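PDB 5LP5: penicillin-binding protein 2 (Pbp2) from Helicobacter pylori, which probably cross-links peptidoglycan as a penicillin-sensitive transpeptidase of the cell-shape machinery, in which it forms a complex with MreC. Local coordinates for residues D236-K250 against L574-Y587. Residues are numbered along the deposited sequence; the frame is centred on the assembly and turned at random.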
loop_
_atom_site.group_PDB
_atom_site.type_symbol
_atom_site.label_atom_id
_atom_site.label_comp_id
_atom_site.label_asym_id
_atom_site.label_seq_id
_atom_site.Cartn_x
_atom_site.Cartn_y
_atom_site.Cartn_z
ATOM N N ASP A 236 5.812 4.857 20.650
ATOM C CA ASP A 236 6.678 3.693 20.665
ATOM C C ASP A 236 5.810 2.458 20.719
ATOM O O ASP A 236 5.069 2.260 21.654
ATOM C CB ASP A 236 7.611 3.720 21.868
ATOM C CG ASP A 236 8.630 2.554 21.872
ATOM O OD1 ASP A 236 8.337 1.481 21.282
ATOM O OD2 ASP A 236 9.713 2.707 22.491
ATOM N N LYS A 237 5.928 1.622 19.709
ATOM C CA LYS A 237 5.089 0.429 19.552
ATOM C C LYS A 237 5.143 -0.520 20.754
ATOM O O LYS A 237 4.154 -1.177 21.081
ATOM C CB LYS A 237 5.503 -0.308 18.267
ATOM C CG LYS A 237 4.798 -1.613 18.026
ATOM C CD LYS A 237 5.424 -2.337 16.841
ATOM C CE LYS A 237 4.844 -3.737 16.743
ATOM N NZ LYS A 237 5.115 -4.422 15.452
ATOM N N ARG A 238 6.291 -0.597 21.415
ATOM C CA ARG A 238 6.423 -1.470 22.578
ATOM C C ARG A 238 5.620 -0.903 23.742
ATOM O O ARG A 238 4.843 -1.608 24.383
ATOM C CB ARG A 238 7.883 -1.624 22.970
ATOM C CG ARG A 238 8.709 -2.376 21.934
ATOM C CD ARG A 238 10.207 -2.112 22.082
ATOM N NE ARG A 238 10.515 -0.709 21.844
ATOM C CZ ARG A 238 11.695 -0.141 22.068
ATOM N NH1 ARG A 238 12.713 -0.857 22.525
ATOM N NH2 ARG A 238 11.865 1.152 21.834
ATOM N N LEU A 239 5.805 0.389 23.995
ATOM C CA LEU A 239 5.094 1.072 25.067
ATOM C C LEU A 239 3.576 1.009 24.912
ATOM O O LEU A 239 2.877 0.898 25.912
ATOM C CB LEU A 239 5.537 2.526 25.153
ATOM C CG LEU A 239 6.969 2.785 25.610
ATOM C CD1 LEU A 239 7.234 4.286 25.630
ATOM C CD2 LEU A 239 7.246 2.191 26.978
ATOM N N GLN A 240 3.070 1.084 23.679
ATOM C CA GLN A 240 1.625 0.960 23.431
ATOM C C GLN A 240 1.127 -0.455 23.658
ATOM O O GLN A 240 0.012 -0.658 24.138
ATOM C CB GLN A 240 1.238 1.392 22.020
ATOM C CG GLN A 240 0.872 2.876 21.889
ATOM C CD GLN A 240 -0.610 3.201 22.021
ATOM O OE1 GLN A 240 -0.939 4.333 22.321
ATOM N NE2 GLN A 240 -1.499 2.241 21.765
ATOM N N LYS A 241 1.936 -1.446 23.318
ATOM C CA LYS A 241 1.523 -2.817 23.581
ATOM C C LYS A 241 1.425 -3.053 25.079
ATOM O O LYS A 241 0.534 -3.781 25.528
ATOM C CB LYS A 241 2.447 -3.829 22.909
ATOM C CG LYS A 241 2.159 -3.972 21.430
ATOM C CD LYS A 241 2.866 -5.146 20.806
ATOM C CE LYS A 241 2.588 -5.161 19.314
ATOM N NZ LYS A 241 3.312 -6.270 18.635
ATOM N N GLU A 242 2.323 -2.425 25.840
ATOM C CA GLU A 242 2.257 -2.460 27.294
ATOM C C GLU A 242 0.954 -1.841 27.745
ATOM O O GLU A 242 0.218 -2.425 28.539
ATOM C CB GLU A 242 3.437 -1.700 27.921
ATOM C CG GLU A 242 3.439 -1.660 29.450
ATOM C CD GLU A 242 3.362 -3.037 30.098
ATOM O OE1 GLU A 242 3.641 -4.046 29.425
ATOM O OE2 GLU A 242 3.012 -3.122 31.290
ATOM N N ALA A 243 0.677 -0.653 27.220
ATOM C CA ALA A 243 -0.550 0.076 27.521
ATOM C C ALA A 243 -1.785 -0.773 27.259
ATOM O O ALA A 243 -2.674 -0.831 28.083
ATOM C CB ALA A 243 -0.604 1.348 26.709
ATOM N N ASP A 244 -1.830 -1.455 26.123
ATOM C CA ASP A 244 -2.952 -2.343 25.822
ATOM C C ASP A 244 -3.057 -3.426 26.891
ATOM O O ASP A 244 -4.116 -3.657 27.435
ATOM C CB ASP A 244 -2.827 -2.948 24.412
ATOM C CG ASP A 244 -3.300 -1.989 23.296
ATOM O OD1 ASP A 244 -3.265 -0.748 23.457
ATOM O OD2 ASP A 244 -3.704 -2.485 22.231
ATOM N N LYS A 245 -1.948 -4.070 27.208
ATOM C CA LYS A 245 -1.917 -5.143 28.220
ATOM C C LYS A 245 -2.490 -4.667 29.556
ATOM O O LYS A 245 -3.237 -5.375 30.202
ATOM C CB LYS A 245 -0.469 -5.640 28.398
ATOM C CG LYS A 245 -0.227 -6.739 29.418
ATOM C CD LYS A 245 -0.555 -8.125 28.881
ATOM C CE LYS A 245 -0.058 -9.222 29.828
ATOM N NZ LYS A 245 -0.684 -10.558 29.582
ATOM N N LEU A 246 -2.145 -3.459 29.966
ATOM C CA LEU A 246 -2.571 -2.950 31.261
ATOM C C LEU A 246 -4.076 -2.735 31.325
ATOM O O LEU A 246 -4.682 -2.942 32.376
ATOM C CB LEU A 246 -1.835 -1.646 31.585
ATOM C CG LEU A 246 -0.312 -1.737 31.788
ATOM C CD1 LEU A 246 0.321 -0.353 31.923
ATOM C CD2 LEU A 246 0.018 -2.592 33.001
ATOM N N PHE A 247 -4.675 -2.335 30.198
ATOM C CA PHE A 247 -6.133 -2.089 30.085
ATOM C C PHE A 247 -6.866 -3.283 29.484
ATOM O O PHE A 247 -7.834 -3.116 28.750
ATOM C CB PHE A 247 -6.416 -0.849 29.216
ATOM C CG PHE A 247 -6.391 0.449 29.974
ATOM C CD1 PHE A 247 -5.208 1.105 30.210
ATOM C CD2 PHE A 247 -7.557 1.015 30.452
ATOM C CE1 PHE A 247 -5.176 2.293 30.908
ATOM C CE2 PHE A 247 -7.537 2.214 31.146
ATOM C CZ PHE A 247 -6.348 2.852 31.372
ATOM N N GLU A 248 -6.417 -4.487 29.814
ATOM C CA GLU A 248 -6.842 -5.676 29.096
ATOM C C GLU A 248 -8.298 -6.009 29.362
ATOM O O GLU A 248 -9.009 -6.434 28.452
ATOM C CB GLU A 248 -5.947 -6.853 29.453
ATOM C CG GLU A 248 -6.097 -8.054 28.543
ATOM C CD GLU A 248 -4.934 -9.038 28.685
ATOM O OE1 GLU A 248 -3.822 -8.606 29.067
ATOM O OE2 GLU A 248 -5.128 -10.250 28.414
ATOM N N ASN A 249 -8.739 -5.812 30.603
ATOM C CA ASN A 249 -10.152 -6.001 30.980
ATOM C C ASN A 249 -10.782 -4.702 31.453
ATOM O O ASN A 249 -11.714 -4.725 32.229
ATOM C CB ASN A 249 -10.260 -7.045 32.101
ATOM C CG ASN A 249 -10.256 -8.466 31.575
ATOM O OD1 ASN A 249 -10.852 -8.738 30.528
ATOM N ND2 ASN A 249 -9.585 -9.384 32.294
ATOM N N LYS A 250 -10.271 -3.573 30.983
ATOM C CA LYS A 250 -10.629 -2.268 31.528
ATOM C C LYS A 250 -11.026 -1.303 30.417
ATOM O O LYS A 250 -10.543 -1.394 29.296
ATOM C CB LYS A 250 -9.437 -1.679 32.303
ATOM C CG LYS A 250 -8.727 -2.667 33.222
ATOM C CD LYS A 250 -7.687 -2.005 34.112
ATOM C CE LYS A 250 -7.210 -2.971 35.193
ATOM N NZ LYS A 250 -8.151 -3.074 36.347
ATOM N N LEU A 574 -0.790 0.073 38.003
ATOM C CA LEU A 574 -0.703 0.278 36.556
ATOM C C LEU A 574 0.344 1.338 36.227
ATOM O O LEU A 574 1.093 1.189 35.262
ATOM C CB LEU A 574 -2.060 0.685 35.965
ATOM C CG LEU A 574 -3.263 -0.260 36.122
ATOM C CD1 LEU A 574 -4.479 0.362 35.437
ATOM C CD2 LEU A 574 -3.015 -1.669 35.588
ATOM N N LEU A 575 0.393 2.398 37.025
ATOM C CA LEU A 575 1.414 3.430 36.878
ATOM C C LEU A 575 2.859 2.881 36.952
ATOM O O LEU A 575 3.706 3.218 36.109
ATOM C CB LEU A 575 1.226 4.506 37.948
ATOM C CG LEU A 575 2.226 5.671 37.962
ATOM C CD1 LEU A 575 2.379 6.328 36.593
ATOM C CD2 LEU A 575 1.790 6.710 38.991
ATOM N N VAL A 576 3.136 2.053 37.960
ATOM C CA VAL A 576 4.472 1.468 38.118
ATOM C C VAL A 576 4.850 0.663 36.894
ATOM O O VAL A 576 5.962 0.791 36.373
ATOM C CB VAL A 576 4.638 0.567 39.378
ATOM C CG1 VAL A 576 4.603 1.416 40.636
ATOM C CG2 VAL A 576 3.584 -0.545 39.439
ATOM N N LYS A 577 3.916 -0.148 36.421
ATOM C CA LYS A 577 4.208 -1.053 35.329
ATOM C C LYS A 577 4.630 -0.319 34.074
ATOM O O LYS A 577 5.532 -0.786 33.369
ATOM C CB LYS A 577 3.027 -1.965 35.073
ATOM C CG LYS A 577 2.941 -2.998 36.178
ATOM C CD LYS A 577 1.755 -3.923 36.059
ATOM C CE LYS A 577 1.660 -4.776 37.308
ATOM N NZ LYS A 577 0.566 -5.750 37.125
ATOM N N MET A 578 3.993 0.828 33.806
ATOM C CA MET A 578 4.377 1.679 32.680
ATOM C C MET A 578 5.718 2.381 32.931
ATOM O O MET A 578 6.573 2.415 32.036
ATOM C CB MET A 578 3.287 2.699 32.382
ATOM C CG MET A 578 3.523 3.550 31.150
ATOM S SD MET A 578 3.749 2.568 29.666
ATOM C CE MET A 578 2.034 2.339 29.193
ATOM N N SER A 579 5.909 2.933 34.134
ATOM C CA SER A 579 7.168 3.633 34.477
ATOM C C SER A 579 8.395 2.694 34.472
ATOM O O SER A 579 9.520 3.128 34.180
ATOM C CB SER A 579 7.049 4.344 35.828
ATOM O OG SER A 579 7.086 3.409 36.886
ATOM N N ASN A 580 8.156 1.420 34.798
ATOM C CA ASN A 580 9.164 0.364 34.722
ATOM C C ASN A 580 9.506 -0.032 33.284
ATOM O O ASN A 580 10.666 -0.308 32.965
ATOM C CB ASN A 580 8.687 -0.886 35.473
ATOM C CG ASN A 580 8.875 -0.782 36.976
ATOM O OD1 ASN A 580 9.432 0.191 37.493
ATOM N ND2 ASN A 580 8.422 -1.803 37.684
ATOM N N LYS A 581 8.487 -0.102 32.433
ATOM C CA LYS A 581 8.681 -0.374 31.007
ATOM C C LYS A 581 9.568 0.705 30.341
ATOM O O LYS A 581 10.367 0.401 29.467
ATOM C CB LYS A 581 7.316 -0.480 30.311
ATOM C CG LYS A 581 7.331 -0.811 28.820
ATOM C CD LYS A 581 7.989 -2.140 28.500
ATOM C CE LYS A 581 7.218 -3.322 29.051
ATOM N NZ LYS A 581 7.908 -4.579 28.625
ATOM N N LEU A 582 9.427 1.962 30.759
ATOM C CA LEU A 582 10.286 3.055 30.261
ATOM C C LEU A 582 11.730 2.918 30.775
ATOM O O LEU A 582 12.678 3.380 30.140
ATOM C CB LEU A 582 9.721 4.417 30.685
ATOM C CG LEU A 582 8.342 4.815 30.131
ATOM C CD1 LEU A 582 7.737 5.979 30.903
ATOM C CD2 LEU A 582 8.406 5.191 28.659
ATOM N N TYR A 583 11.867 2.306 31.946
ATOM C CA TYR A 583 13.152 2.026 32.561
ATOM C C TYR A 583 13.797 0.872 31.829
ATOM O O TYR A 583 14.925 0.969 31.355
ATOM C CB TYR A 583 12.916 1.629 34.029
ATOM C CG TYR A 583 14.150 1.384 34.871
ATOM C CD1 TYR A 583 14.938 2.437 35.294
ATOM C CD2 TYR A 583 14.504 0.097 35.273
ATOM C CE1 TYR A 583 16.065 2.220 36.064
ATOM C CE2 TYR A 583 15.627 -0.125 36.045
ATOM C CZ TYR A 583 16.399 0.944 36.436
ATOM O OH TYR A 583 17.501 0.734 37.220
ATOM N N GLU A 584 13.051 -0.221 31.750
ATOM C CA GLU A 584 13.433 -1.395 30.987
ATOM C C GLU A 584 13.963 -1.036 29.594
ATOM O O GLU A 584 14.912 -1.665 29.112
ATOM C CB GLU A 584 12.221 -2.312 30.862
ATOM C CG GLU A 584 12.510 -3.715 30.372
ATOM C CD GLU A 584 11.252 -4.573 30.315
ATOM O OE1 GLU A 584 10.299 -4.362 31.125
ATOM O OE2 GLU A 584 11.215 -5.472 29.440
ATOM N N LEU A 585 13.362 -0.033 28.952
ATOM C CA LEU A 585 13.707 0.301 27.565
ATOM C C LEU A 585 14.640 1.516 27.446
ATOM O O LEU A 585 14.936 1.984 26.344
ATOM C CB LEU A 585 12.447 0.519 26.732
ATOM C CG LEU A 585 11.434 -0.631 26.625
ATOM C CD1 LEU A 585 10.138 -0.140 25.951
ATOM C CD2 LEU A 585 11.996 -1.831 25.864
ATOM N N GLY A 586 15.115 2.014 28.578
ATOM C CA GLY A 586 16.203 2.991 28.582
ATOM C C GLY A 586 15.828 4.448 28.410
ATOM O O GLY A 586 16.717 5.295 28.226
ATOM N N TYR A 587 14.537 4.768 28.505
ATOM C CA TYR A 587 14.105 6.166 28.392
ATOM C C TYR A 587 14.596 7.005 29.598
ATOM O O TYR A 587 14.727 8.240 29.523
ATOM C CB TYR A 587 12.579 6.252 28.279
ATOM C CG TYR A 587 12.000 5.903 26.906
ATOM C CD1 TYR A 587 11.527 4.618 26.630
ATOM C CD2 TYR A 587 11.892 6.853 25.911
ATOM C CE1 TYR A 587 10.991 4.289 25.403
ATOM C CE2 TYR A 587 11.355 6.534 24.682
ATOM C CZ TYR A 587 10.904 5.251 24.431
ATOM O OH TYR A 587 10.369 4.927 23.190
#
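The carboxylate of Asp236, to whose OD2 Tyr587 OH donates a hydrogen bond modelled too short for its length to be trusted, is held at both oxygens. Asp236 is the N-cap of helix 237-246; its OD1 accepts Arg238 N (2.9 Å) from above the carboxylate plane and, on its syn lone pair, Arg238 NE (3.1 Å). Arg238 NH2 adds a weak bond to Asp236 OD2 as part of the salt bridge, while the phenol ring plane lies 55° from the carboxylate. A Schellman motif with Gly586 as C-prime residue ends helix 574-584, and Tyr587, next in the chain, turns back to this cap. Leu585 CD1 lies over one face of the Arg238 guanidinium.

Farther along, Leu239 CD1 touches Leu582 CD2, the side chains crossing at about a right angle, and Leu239 CD2 lies along Lys581 CG (3.5 Å). Met578, CG anti to its backbone N (chi1 -175°) and the chain then bent twice, fits as a knob among Leu239, Glu242, Ala243 and Leu246; its CE stands 3.8 Å from Ala243 CB. Leu246 CD2 packs on Lys577 CB at 3.7 Å. The helices run nearly antiparallel (161°), their axes approaching to 10.3 Å; Met578 and Ala243 also touch Ile254 on strand 252-258. Such first and last helices of the transpeptidase domain, packed together on one face of its five-stranded antiparallel sheet, characterise the fold shared with serine beta-lactamases.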